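Local coordinates for protein CurJ (PDB 5TZ6) that is a polyketide synthase module of curacin biosynthesis, whose dehydratase domain probably carries out a vinylogous dehydration of the polyketide intermediate, at residues Phe37-Val43 with Ile176-Phe182; Glu45-Val49 with Ala81-Pro85; Pro50-Ser56 with Leu213-Asp219; Glu166-Leu171 with Ile226-Leu230. The protein carries 1 engineered substitution. All coordinates share one frame. Residue numbers count along the deposited sequence, not the author numbering.

Contact 1: residues Phe37-Val43 with Ile176-Phe182. Engineered in segment 37-43: F41 (natural residue His). With 7OD ((2E,5R)-5-hydroxy-2-methylhept-2-enoic acid), chain C.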
# COMPACT_ATOMS: atom_id res chain seq x y z
N PHE A 37 -8.86 -19.06 11.98
CA PHE A 37 -8.73 -20.44 11.54
C PHE A 37 -7.27 -20.87 11.38
O PHE A 37 -6.99 -22.07 11.36
CB PHE A 37 -9.44 -20.64 10.20
CG PHE A 37 -8.92 -19.75 9.10
CD1 PHE A 37 -7.80 -20.11 8.37
CD2 PHE A 37 -9.56 -18.56 8.79
CE1 PHE A 37 -7.32 -19.30 7.36
CE2 PHE A 37 -9.08 -17.75 7.78
CZ PHE A 37 -7.96 -18.12 7.07
N LEU A 38 -6.34 -19.91 11.27
CA LEU A 38 -4.93 -20.27 11.20
C LEU A 38 -4.48 -21.05 12.42
O LEU A 38 -3.53 -21.84 12.35
CB LEU A 38 -4.09 -19.01 11.04
CG LEU A 38 -4.02 -18.40 9.63
CD1 LEU A 38 -3.22 -17.11 9.65
CD2 LEU A 38 -3.41 -19.40 8.67
N ALA A 39 -5.16 -20.87 13.56
CA ALA A 39 -4.82 -21.61 14.76
C ALA A 39 -5.20 -23.08 14.68
O ALA A 39 -4.95 -23.82 15.63
CB ALA A 39 -5.48 -20.96 15.97
N ASP A 40 -5.80 -23.53 13.57
CA ASP A 40 -6.26 -24.90 13.44
C ASP A 40 -5.39 -25.74 12.52
O ASP A 40 -5.74 -26.89 12.23
CB ASP A 40 -7.71 -24.92 12.94
CG ASP A 40 -8.69 -24.54 14.03
OD1 ASP A 40 -8.26 -24.45 15.19
OD2 ASP A 40 -9.89 -24.35 13.73
N PHE A 41 -4.26 -25.21 12.05
CA PHE A 41 -3.32 -25.95 11.23
C PHE A 41 -1.99 -25.94 11.98
O PHE A 41 -1.20 -25.01 11.83
CB PHE A 41 -3.20 -25.35 9.81
CG PHE A 41 -2.60 -26.31 8.81
CD1 PHE A 41 -1.23 -26.48 8.72
CD2 PHE A 41 -3.42 -27.08 8.01
CE1 PHE A 41 -0.68 -27.38 7.81
CE2 PHE A 41 -2.88 -27.98 7.10
CZ PHE A 41 -1.51 -28.14 7.01
N ILE A 42 -1.76 -26.97 12.79
CA ILE A 42 -0.62 -27.04 13.71
C ILE A 42 0.32 -28.12 13.21
O ILE A 42 -0.06 -29.30 13.15
CB ILE A 42 -1.07 -27.32 15.15
CG1 ILE A 42 -2.17 -26.34 15.58
CG2 ILE A 42 0.10 -27.31 16.12
CD1 ILE A 42 -1.93 -24.92 15.12
N VAL A 43 1.55 -27.75 12.88
CA VAL A 43 2.56 -28.71 12.43
C VAL A 43 3.70 -28.71 13.44
O VAL A 43 4.34 -27.67 13.65
CB VAL A 43 3.08 -28.37 11.02
CG1 VAL A 43 4.04 -29.44 10.54
CG2 VAL A 43 1.91 -28.22 10.05
N ILE A 176 0.69 -33.49 12.06
CA ILE A 176 -0.12 -32.48 11.41
C ILE A 176 -1.48 -32.52 12.09
O ILE A 176 -2.34 -33.34 11.75
CB ILE A 176 -0.22 -32.70 9.90
CG1 ILE A 176 1.18 -32.63 9.27
CG2 ILE A 176 -1.10 -31.63 9.27
CD1 ILE A 176 1.21 -33.03 7.82
N HIS A 177 -1.66 -31.63 13.06
CA HIS A 177 -2.85 -31.58 13.90
C HIS A 177 -3.82 -30.56 13.30
O HIS A 177 -3.57 -29.34 13.35
CB HIS A 177 -2.47 -31.19 15.33
CG HIS A 177 -1.65 -32.23 16.05
ND1 HIS A 177 -1.29 -32.10 17.37
CD2 HIS A 177 -1.16 -33.42 15.63
CE1 HIS A 177 -0.60 -33.16 17.74
NE2 HIS A 177 -0.50 -33.97 16.71
N LEU A 178 -4.91 -31.05 12.73
CA LEU A 178 -5.92 -30.22 12.09
C LEU A 178 -7.03 -29.91 13.09
O LEU A 178 -7.65 -30.83 13.64
CB LEU A 178 -6.50 -30.92 10.86
CG LEU A 178 -5.59 -31.21 9.67
CD1 LEU A 178 -6.36 -31.94 8.57
CD2 LEU A 178 -4.93 -29.95 9.12
N GLY A 179 -7.30 -28.63 13.30
CA GLY A 179 -8.42 -28.22 14.14
C GLY A 179 -9.74 -28.37 13.41
O GLY A 179 -9.84 -28.95 12.32
N GLN A 180 -10.79 -27.81 14.02
CA GLN A 180 -12.14 -27.99 13.49
C GLN A 180 -12.31 -27.32 12.14
O GLN A 180 -12.85 -27.93 11.20
CB GLN A 180 -13.16 -27.44 14.48
CG GLN A 180 -14.61 -27.76 14.14
CD GLN A 180 -15.55 -27.55 15.32
OE1 GLN A 180 -15.12 -27.52 16.47
NE2 GLN A 180 -16.83 -27.38 15.03
N SER A 181 -11.82 -26.10 11.99
CA SER A 181 -12.10 -25.35 10.77
C SER A 181 -11.39 -25.92 9.55
O SER A 181 -11.74 -25.53 8.43
CB SER A 181 -11.74 -23.89 10.98
OG SER A 181 -10.38 -23.75 11.33
N PHE A 182 -10.45 -26.84 9.72
CA PHE A 182 -9.82 -27.50 8.58
C PHE A 182 -10.41 -28.87 8.28
O PHE A 182 -9.92 -29.56 7.37
CB PHE A 182 -8.30 -27.62 8.80
CG PHE A 182 -7.52 -26.42 8.32
CD1 PHE A 182 -7.08 -26.35 7.01
CD2 PHE A 182 -7.24 -25.37 9.17
CE1 PHE A 182 -6.37 -25.23 6.55
CE2 PHE A 182 -6.53 -24.26 8.72
CZ PHE A 182 -6.10 -24.19 7.41
OAB 7OD C . 3.00 -29.52 6.18
CAA 7OD C . 2.92 -28.54 5.41
OAI 7OD C . 3.80 -27.66 5.43
CAC 7OD C . 1.74 -28.43 4.44
CAK 7OD C . 1.65 -27.22 3.49
CAD 7OD C . 0.65 -29.51 4.41
CAE 7OD C . -0.51 -29.36 3.41
CAF 7OD C . -1.49 -30.55 3.31
OAH 7OD C . -2.71 -30.21 3.98
CAG 7OD C . -0.96 -31.86 3.91
CAJ 7OD C . -1.84 -33.00 3.41
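This is one wall of the dehydratase pocket, where strands 41-43 and 176-178 pair antiparallel and join the two hotdog halves of the domain. Backbone bonds I42 N to H177 O (3.0 Å) and H177 N to I42 O (2.8 Å) form the hydrogen-bonded pair, flanked by the non-hydrogen-bonded pairs F41-L178 and V43-I176; G179 N to D40 O (2.6 Å) adds one more link. G179 lies so tightly against D40 that a CB there would clash with D40 CG. Just before strand 41-43, D40 OD2 accepts from S181 N (3.1 Å) and S181 OG (2.5 Å), past the end of strand 176-178. F41, engineered in place of His, presents its edge to the face of F182 (centroids 5.1 Å apart, planes at 62°), and F41 CB also sits over that face. F41 CD2 meets L178 CD2 at 3.4 Å, and F41 CZ lies 3.6 Å from 7OD CAD. The natural His is probably the histidine of the His-Asp pair of polyketide synthase dehydratases, with D219, which touches F41, as the Asp. A phenyl ring has no nitrogen to exchange a proton, consistent with an inactive variant holding intact 7OD.

Contact 2: residues Glu45-Val49 with Ala81-Pro85; sequences EQVVV and ALAIP
Residues 46-49 and 82-84 run antiparallel as extended chains, axes 4.7 Å apart at closest and N-to-C directions 141° apart. V48 faces A83 in a non-hydrogen-bonded pair, CA to CA 4.4 Å; V47 lies nearest I84 and V49 nearest L82, at 5.5 and 5.4 Å between CA atoms. Backbone angles stay in the beta region, such as -128/138° at V48 and -119/143° at A83, whereas E45, just before, is at 76/13°. Two direct backbone bonds cross: I84 N to V47 O and V49 N to L82 O, both 2.9 Å. One water bridges V47 and I84, accepting from V47 N (2.6 Å) and donating to I84 O (2.7 Å). CA-H...O contacts fill in between: A83 CA to V47 O and V48 CA to L82 O, each 3.4 Å. The pairing forms one margin of a four-stranded antiparallel sheet, ordered 82-84, 46-49, 41-43, 176-178, whose two middle strands follow each other in sequence. Apolar contacts lie on both faces. V47, V49, L82 and I84 share one: V49 CG2 is 4.0 Å from L82 CG and 3.9 Å from I84 CD1, V47 CG1 4.2 Å from I84 CB, with V47 and V49 t, I84 m,t and L82 t,p. On the other, V48 (t) brings CG2 to 4.3 Å from A83 CB. The Q46 amide, at the edge, places NE2 3.9 Å from A83 CB.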
# COMPACT_ATOMS: atom_id res chain seq x y z
N GLU A 45 3.66 -28.50 16.47
CA GLU A 45 3.32 -27.50 17.49
C GLU A 45 3.47 -26.06 17.01
O GLU A 45 3.40 -25.13 17.84
CB GLU A 45 4.13 -27.70 18.77
CG GLU A 45 3.95 -29.07 19.40
CD GLU A 45 4.64 -29.20 20.75
OE1 GLU A 45 4.11 -29.92 21.63
OE2 GLU A 45 5.70 -28.57 20.94
N GLN A 46 3.62 -25.82 15.72
CA GLN A 46 3.77 -24.48 15.19
C GLN A 46 2.58 -24.13 14.32
O GLN A 46 2.03 -24.99 13.62
CB GLN A 46 5.05 -24.34 14.35
CG GLN A 46 6.34 -24.69 15.06
CD GLN A 46 7.55 -24.49 14.16
OE1 GLN A 46 8.30 -25.43 13.89
NE2 GLN A 46 7.73 -23.26 13.68
N VAL A 47 2.17 -22.86 14.37
CA VAL A 47 1.15 -22.38 13.44
C VAL A 47 1.80 -22.26 12.07
O VAL A 47 2.78 -21.53 11.90
CB VAL A 47 0.58 -21.04 13.90
CG1 VAL A 47 -0.33 -20.47 12.83
CG2 VAL A 47 -0.18 -21.22 15.21
N VAL A 48 1.23 -22.95 11.09
CA VAL A 48 1.76 -22.97 9.73
C VAL A 48 0.65 -22.62 8.77
O VAL A 48 -0.49 -23.08 8.91
CB VAL A 48 2.38 -24.34 9.38
CG1 VAL A 48 2.67 -24.43 7.89
CG2 VAL A 48 3.65 -24.57 10.18
N VAL A 49 0.97 -21.80 7.77
CA VAL A 49 0.06 -21.44 6.70
C VAL A 49 0.30 -22.40 5.55
O VAL A 49 1.38 -22.34 4.93
CB VAL A 49 0.24 -19.99 6.26
CG1 VAL A 49 -0.69 -19.68 5.11
CG2 VAL A 49 0.02 -19.04 7.42
N ALA A 81 7.69 -22.87 3.31
CA ALA A 81 6.49 -22.80 4.14
C ALA A 81 6.53 -21.57 5.04
O ALA A 81 7.59 -21.12 5.47
CB ALA A 81 6.36 -24.06 5.00
N LEU A 82 5.34 -21.03 5.31
CA LEU A 82 5.19 -19.87 6.18
C LEU A 82 4.77 -20.34 7.57
O LEU A 82 3.73 -21.00 7.72
CB LEU A 82 4.18 -18.89 5.61
CG LEU A 82 3.73 -17.77 6.55
CD1 LEU A 82 4.92 -17.09 7.20
CD2 LEU A 82 2.89 -16.76 5.78
N ALA A 83 5.56 -20.01 8.58
CA ALA A 83 5.25 -20.33 9.96
C ALA A 83 5.14 -19.04 10.75
O ALA A 83 5.91 -18.09 10.52
CB ALA A 83 6.30 -21.26 10.59
N ILE A 84 4.21 -19.00 11.69
CA ILE A 84 3.94 -17.78 12.44
C ILE A 84 4.25 -18.01 13.91
O ILE A 84 3.57 -18.81 14.57
CB ILE A 84 2.48 -17.34 12.24
CG1 ILE A 84 2.19 -17.13 10.75
CG2 ILE A 84 2.20 -16.07 13.03
CD1 ILE A 84 0.78 -16.71 10.47
N PRO A 85 5.27 -17.35 14.46
CA PRO A 85 5.58 -17.54 15.88
C PRO A 85 4.39 -17.23 16.76
O PRO A 85 3.45 -16.53 16.36
CB PRO A 85 6.74 -16.56 16.12
CG PRO A 85 6.69 -15.60 14.98
CD PRO A 85 6.15 -16.37 13.81
O HOH W 1 3.55 -21.21 15.82

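Contact 3: residues Pro50-Ser56 with Leu213-Asp219. With 7OD ((2E,5R)-5-hydroxy-2-methylhept-2-enoic acid), chain C.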
# COMPACT_ATOMS: atom_id res chain seq x y z
N PRO A 50 -0.64 -23.27 5.20
CA PRO A 50 -0.43 -24.19 4.08
C PRO A 50 -0.52 -23.47 2.74
O PRO A 50 -1.06 -22.37 2.62
CB PRO A 50 -1.56 -25.21 4.25
CG PRO A 50 -2.65 -24.44 4.93
CD PRO A 50 -1.95 -23.49 5.86
N GLY A 51 0.03 -24.13 1.71
CA GLY A 51 0.00 -23.57 0.37
C GLY A 51 -1.40 -23.22 -0.09
O GLY A 51 -1.64 -22.15 -0.68
N ALA A 52 -2.35 -24.12 0.15
CA ALA A 52 -3.76 -23.89 -0.17
C ALA A 52 -4.18 -22.49 0.24
O ALA A 52 -4.91 -21.80 -0.49
CB ALA A 52 -4.64 -24.93 0.52
N SER A 53 -3.70 -22.04 1.39
CA SER A 53 -4.03 -20.69 1.84
C SER A 53 -3.54 -19.66 0.85
O SER A 53 -4.27 -18.73 0.49
CB SER A 53 -3.42 -20.44 3.22
OG SER A 53 -3.57 -19.07 3.58
N HIS A 54 -2.28 -19.79 0.40
CA HIS A 54 -1.76 -18.86 -0.60
C HIS A 54 -2.57 -18.90 -1.89
O HIS A 54 -2.71 -17.88 -2.57
CB HIS A 54 -0.29 -19.16 -0.87
CG HIS A 54 0.55 -19.13 0.37
ND1 HIS A 54 1.15 -20.26 0.90
CD2 HIS A 54 0.86 -18.11 1.21
CE1 HIS A 54 1.80 -19.93 2.00
NE2 HIS A 54 1.64 -18.63 2.21
N ILE A 55 -3.12 -20.07 -2.24
CA ILE A 55 -4.01 -20.15 -3.39
C ILE A 55 -5.25 -19.29 -3.16
O ILE A 55 -5.65 -18.49 -4.01
CB ILE A 55 -4.38 -21.61 -3.69
CG1 ILE A 55 -3.11 -22.40 -4.03
CG2 ILE A 55 -5.45 -21.70 -4.77
CD1 ILE A 55 -3.35 -23.68 -4.79
N SER A 56 -5.89 -19.45 -2.00
CA SER A 56 -7.04 -18.62 -1.67
C SER A 56 -6.68 -17.13 -1.70
O SER A 56 -7.47 -16.29 -2.18
CB SER A 56 -7.60 -19.05 -0.31
OG SER A 56 -8.56 -18.14 0.18
N LEU A 213 -12.70 -18.83 -2.36
CA LEU A 213 -12.59 -20.17 -1.79
C LEU A 213 -11.83 -20.06 -0.49
O LEU A 213 -10.67 -19.65 -0.48
CB LEU A 213 -11.88 -21.14 -2.73
CG LEU A 213 -12.61 -21.64 -3.97
CD1 LEU A 213 -11.77 -22.70 -4.66
CD2 LEU A 213 -13.98 -22.19 -3.60
N HIS A 214 -12.49 -20.41 0.61
CA HIS A 214 -11.87 -20.31 1.92
C HIS A 214 -10.58 -21.13 1.94
O HIS A 214 -10.53 -22.23 1.37
CB HIS A 214 -12.83 -20.81 3.00
CG HIS A 214 -12.48 -20.32 4.38
ND1 HIS A 214 -11.52 -20.92 5.15
CD2 HIS A 214 -12.98 -19.30 5.11
CE1 HIS A 214 -11.43 -20.29 6.31
NE2 HIS A 214 -12.31 -19.30 6.31
N PRO A 215 -9.51 -20.62 2.55
CA PRO A 215 -8.28 -21.42 2.62
C PRO A 215 -8.52 -22.84 3.08
O PRO A 215 -7.96 -23.78 2.50
CB PRO A 215 -7.41 -20.63 3.61
CG PRO A 215 -7.94 -19.22 3.57
CD PRO A 215 -9.39 -19.30 3.20
N THR A 216 -9.38 -23.04 4.09
CA THR A 216 -9.60 -24.38 4.63
C THR A 216 -10.31 -25.28 3.64
O THR A 216 -10.12 -26.51 3.68
CB THR A 216 -10.40 -24.31 5.94
OG1 THR A 216 -11.67 -23.68 5.71
CG2 THR A 216 -9.64 -23.52 7.00
N LEU A 217 -11.12 -24.72 2.74
CA LEU A 217 -11.76 -25.54 1.72
C LEU A 217 -10.74 -26.04 0.70
O LEU A 217 -10.73 -27.22 0.34
CB LEU A 217 -12.87 -24.75 1.04
CG LEU A 217 -13.57 -25.42 -0.14
CD1 LEU A 217 -14.14 -26.77 0.27
CD2 LEU A 217 -14.66 -24.51 -0.69
N VAL A 218 -9.86 -25.15 0.25
CA VAL A 218 -8.78 -25.54 -0.66
C VAL A 218 -7.92 -26.62 -0.01
O VAL A 218 -7.60 -27.65 -0.64
CB VAL A 218 -7.94 -24.31 -1.04
CG1 VAL A 218 -6.77 -24.70 -1.93
CG2 VAL A 218 -8.82 -23.28 -1.75
N ASP A 219 -7.57 -26.43 1.26
CA ASP A 219 -6.77 -27.43 1.94
C ASP A 219 -7.50 -28.76 1.99
O ASP A 219 -6.91 -29.81 1.72
CB ASP A 219 -6.39 -26.98 3.34
CG ASP A 219 -5.24 -27.80 3.91
OD1 ASP A 219 -4.09 -27.56 3.50
OD2 ASP A 219 -5.51 -28.69 4.75
OAB 7OD C . 3.00 -29.52 6.18
CAA 7OD C . 2.92 -28.54 5.41
OAI 7OD C . 3.80 -27.66 5.43
CAC 7OD C . 1.74 -28.43 4.44
CAK 7OD C . 1.65 -27.22 3.49
CAD 7OD C . 0.65 -29.51 4.41
CAE 7OD C . -0.51 -29.36 3.41
CAF 7OD C . -1.49 -30.55 3.31
OAH 7OD C . -2.71 -30.21 3.98
CAG 7OD C . -0.96 -31.86 3.91
CAJ 7OD C . -1.84 -33.00 3.41
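S56, A52 and V218 lose the most surface where the first turns of two helices, 51-56 and 215-219, cross at 127° with their axes 7.8 Å apart. On the first helix the facing residues A52, S53 and S56 are small, which lets the axes come this close. A52 CB presses on V218 CG1 at 3.3 Å and on D219 N at 3.4 Å, so that one methyl fits against the turn holding V218 and D219. V218 CG1 also meets I55 CB at 4.3 Å, so V218 lies against both A52 and I55. S56, on the same side as A52 one turn later, donates its hydroxyl to the backbone: S56 OG to L213 O is 2.7 Å, and S56 OG lies 3.3 Å from P215 CD. At the start of the second helix, H214 ND1 caps T216 N at 3.2 Å. The P50 end opens on the ligand: P50 CB touches D219 OD1 at 3.5 Å, P50 CA is 3.7 Å from 7OD CAK, and D219 OD1 accepts from 7OD OAH at 3.0 Å, while D219 OD2 is held by Q223. Buried near the middle of the double-hotdog domain, the crossing is backed by strand 239-250, which touches I55 and L213, and by strand 288-300 beside L213; the engineered F41 of strand 41-43 touches P50 and D219.

Contact 4: residues Glu166-Leu171 with Ile226-Leu230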
# COMPACT_ATOMS: atom_id res chain seq x y z
N GLU A 166 -10.00 -41.69 9.46
CA GLU A 166 -8.77 -42.29 8.95
C GLU A 166 -7.89 -41.24 8.29
O GLU A 166 -6.66 -41.26 8.43
CB GLU A 166 -9.10 -43.40 7.95
CG GLU A 166 -9.60 -44.68 8.60
CD GLU A 166 -9.63 -45.84 7.61
OE1 GLU A 166 -10.74 -46.33 7.30
OE2 GLU A 166 -8.55 -46.25 7.14
N ILE A 167 -8.50 -40.29 7.58
CA ILE A 167 -7.69 -39.24 6.97
C ILE A 167 -7.08 -38.36 8.05
O ILE A 167 -5.86 -38.16 8.10
CB ILE A 167 -8.53 -38.42 5.97
CG1 ILE A 167 -8.86 -39.26 4.73
CG2 ILE A 167 -7.80 -37.13 5.60
CD1 ILE A 167 -9.65 -38.49 3.69
N TYR A 168 -7.91 -37.89 8.98
CA TYR A 168 -7.38 -36.96 9.97
C TYR A 168 -6.38 -37.67 10.86
O TYR A 168 -5.30 -37.13 11.15
CB TYR A 168 -8.53 -36.38 10.79
CG TYR A 168 -9.55 -35.63 9.96
CD1 TYR A 168 -9.15 -34.68 9.03
CD2 TYR A 168 -10.91 -35.89 10.10
CE1 TYR A 168 -10.08 -34.00 8.27
CE2 TYR A 168 -11.85 -35.22 9.34
CZ TYR A 168 -11.43 -34.28 8.42
OH TYR A 168 -12.36 -33.60 7.67
N GLN A 169 -6.66 -38.93 11.18
CA GLN A 169 -5.72 -39.70 11.97
C GLN A 169 -4.41 -39.88 11.23
O GLN A 169 -3.33 -39.70 11.81
CB GLN A 169 -6.32 -41.06 12.33
CG GLN A 169 -5.42 -41.91 13.20
CD GLN A 169 -5.29 -41.33 14.60
OE1 GLN A 169 -6.29 -41.16 15.30
NE2 GLN A 169 -4.06 -41.03 15.01
N HIS A 170 -4.48 -40.21 9.93
CA HIS A 170 -3.26 -40.33 9.15
C HIS A 170 -2.41 -39.08 9.29
O HIS A 170 -1.18 -39.16 9.43
CB HIS A 170 -3.57 -40.60 7.67
CG HIS A 170 -2.36 -40.58 6.79
ND1 HIS A 170 -1.71 -41.73 6.39
CD2 HIS A 170 -1.69 -39.55 6.21
CE1 HIS A 170 -0.70 -41.41 5.61
NE2 HIS A 170 -0.66 -40.09 5.49
N LEU A 171 -3.05 -37.91 9.31
CA LEU A 171 -2.28 -36.68 9.43
C LEU A 171 -1.82 -36.47 10.87
O LEU A 171 -0.68 -36.05 11.10
CB LEU A 171 -3.11 -35.49 8.93
CG LEU A 171 -3.36 -35.45 7.42
CD1 LEU A 171 -4.31 -34.34 7.07
CD2 LEU A 171 -2.05 -35.29 6.65
N ILE A 226 -5.03 -37.90 0.51
CA ILE A 226 -4.58 -38.79 1.57
C ILE A 226 -5.37 -40.08 1.54
O ILE A 226 -4.86 -41.14 1.94
CB ILE A 226 -4.71 -38.09 2.93
CG1 ILE A 226 -3.68 -36.96 3.06
CG2 ILE A 226 -4.59 -39.10 4.08
CD1 ILE A 226 -2.25 -37.40 2.87
N ALA A 227 -6.62 -40.03 1.06
CA ALA A 227 -7.48 -41.21 1.07
C ALA A 227 -7.05 -42.27 0.06
O ALA A 227 -7.56 -43.39 0.13
CB ALA A 227 -8.93 -40.80 0.80
N LEU A 228 -6.13 -41.95 -0.84
CA LEU A 228 -5.61 -42.94 -1.78
C LEU A 228 -4.28 -43.54 -1.33
O LEU A 228 -3.71 -44.34 -2.07
CB LEU A 228 -5.45 -42.31 -3.16
CG LEU A 228 -6.65 -41.53 -3.68
CD1 LEU A 228 -6.29 -40.79 -4.95
CD2 LEU A 228 -7.83 -42.46 -3.93
N VAL A 229 -3.78 -43.16 -0.16
CA VAL A 229 -2.47 -43.62 0.30
C VAL A 229 -2.54 -44.09 1.76
O VAL A 229 -1.52 -44.13 2.45
CB VAL A 229 -1.41 -42.52 0.13
CG1 VAL A 229 -1.35 -42.06 -1.31
CG2 VAL A 229 -1.73 -41.35 1.04
N LEU A 230 -3.74 -44.44 2.22
CA LEU A 230 -3.90 -44.85 3.61
C LEU A 230 -3.16 -46.15 3.92
O LEU A 230 -2.80 -46.41 5.07
CB LEU A 230 -5.38 -45.00 3.96
CG LEU A 230 -6.22 -43.72 3.98
CD1 LEU A 230 -7.68 -44.04 4.24
CD2 LEU A 230 -5.68 -42.78 5.04
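I226 and L230 are the bumps here, and the side of helix 166-171 lined by E166, I167, H170 and L171 supplies the hollows. I226 enters between I167, H170 and L171: its CG2 lies 3.6 Å from H170 CD2 and 4.1 Å from I167 CG2, and I226 CG1 is 4.3 Å from L171 CD2. In return I167 reaches across beside it, I167 CD1 to A227 CB 3.8 Å. L230 fills the hollow between E166 and H170, one turn apart on the helix, L230 CD2 to H170 CB 4.0 Å and L230 CD1 to E166 OE2 3.7 Å. The H170 ring thus sits between the two bumps, with its CE1 4.2 Å from V229 O. The fit is mainly that of aliphatic side chains against the helix; H170 NE2 bonds T239 OG1, outside the contact. Helix 164-173 leads into strand 176-178, on whose I176 and L178 L171 also packs while lining the ligand pocket; the 226-230 loop follows helix 215-223 and lies against strands 194-200, 239-250 and 274-282.

Contacts 1, 3 and 4 each contribute to the 7OD pocket: the engineered F41 from contact 1, P50, G51 and D219 from contact 3, and L171 from contact 4. Contact 2 continues the sheet of contact 1, F41 O lying 3.3 Å from V48 N, a probable hydrogen bond, and V48 has its side chain about 4 Å from 7OD. Contacts 1 and 3, centres 12 Å apart, both touch 7OD, and they pack together where F41 CE2 and F182 CD1 each lie 3.6 Å from D219 OD2. Contact 4 reaches contact 1 through L171 O and I176 N (3.1 Å, a probable hydrogen bond), but is about 6 Å from contact 3 and about 10 Å from contact 2 between nearest atoms.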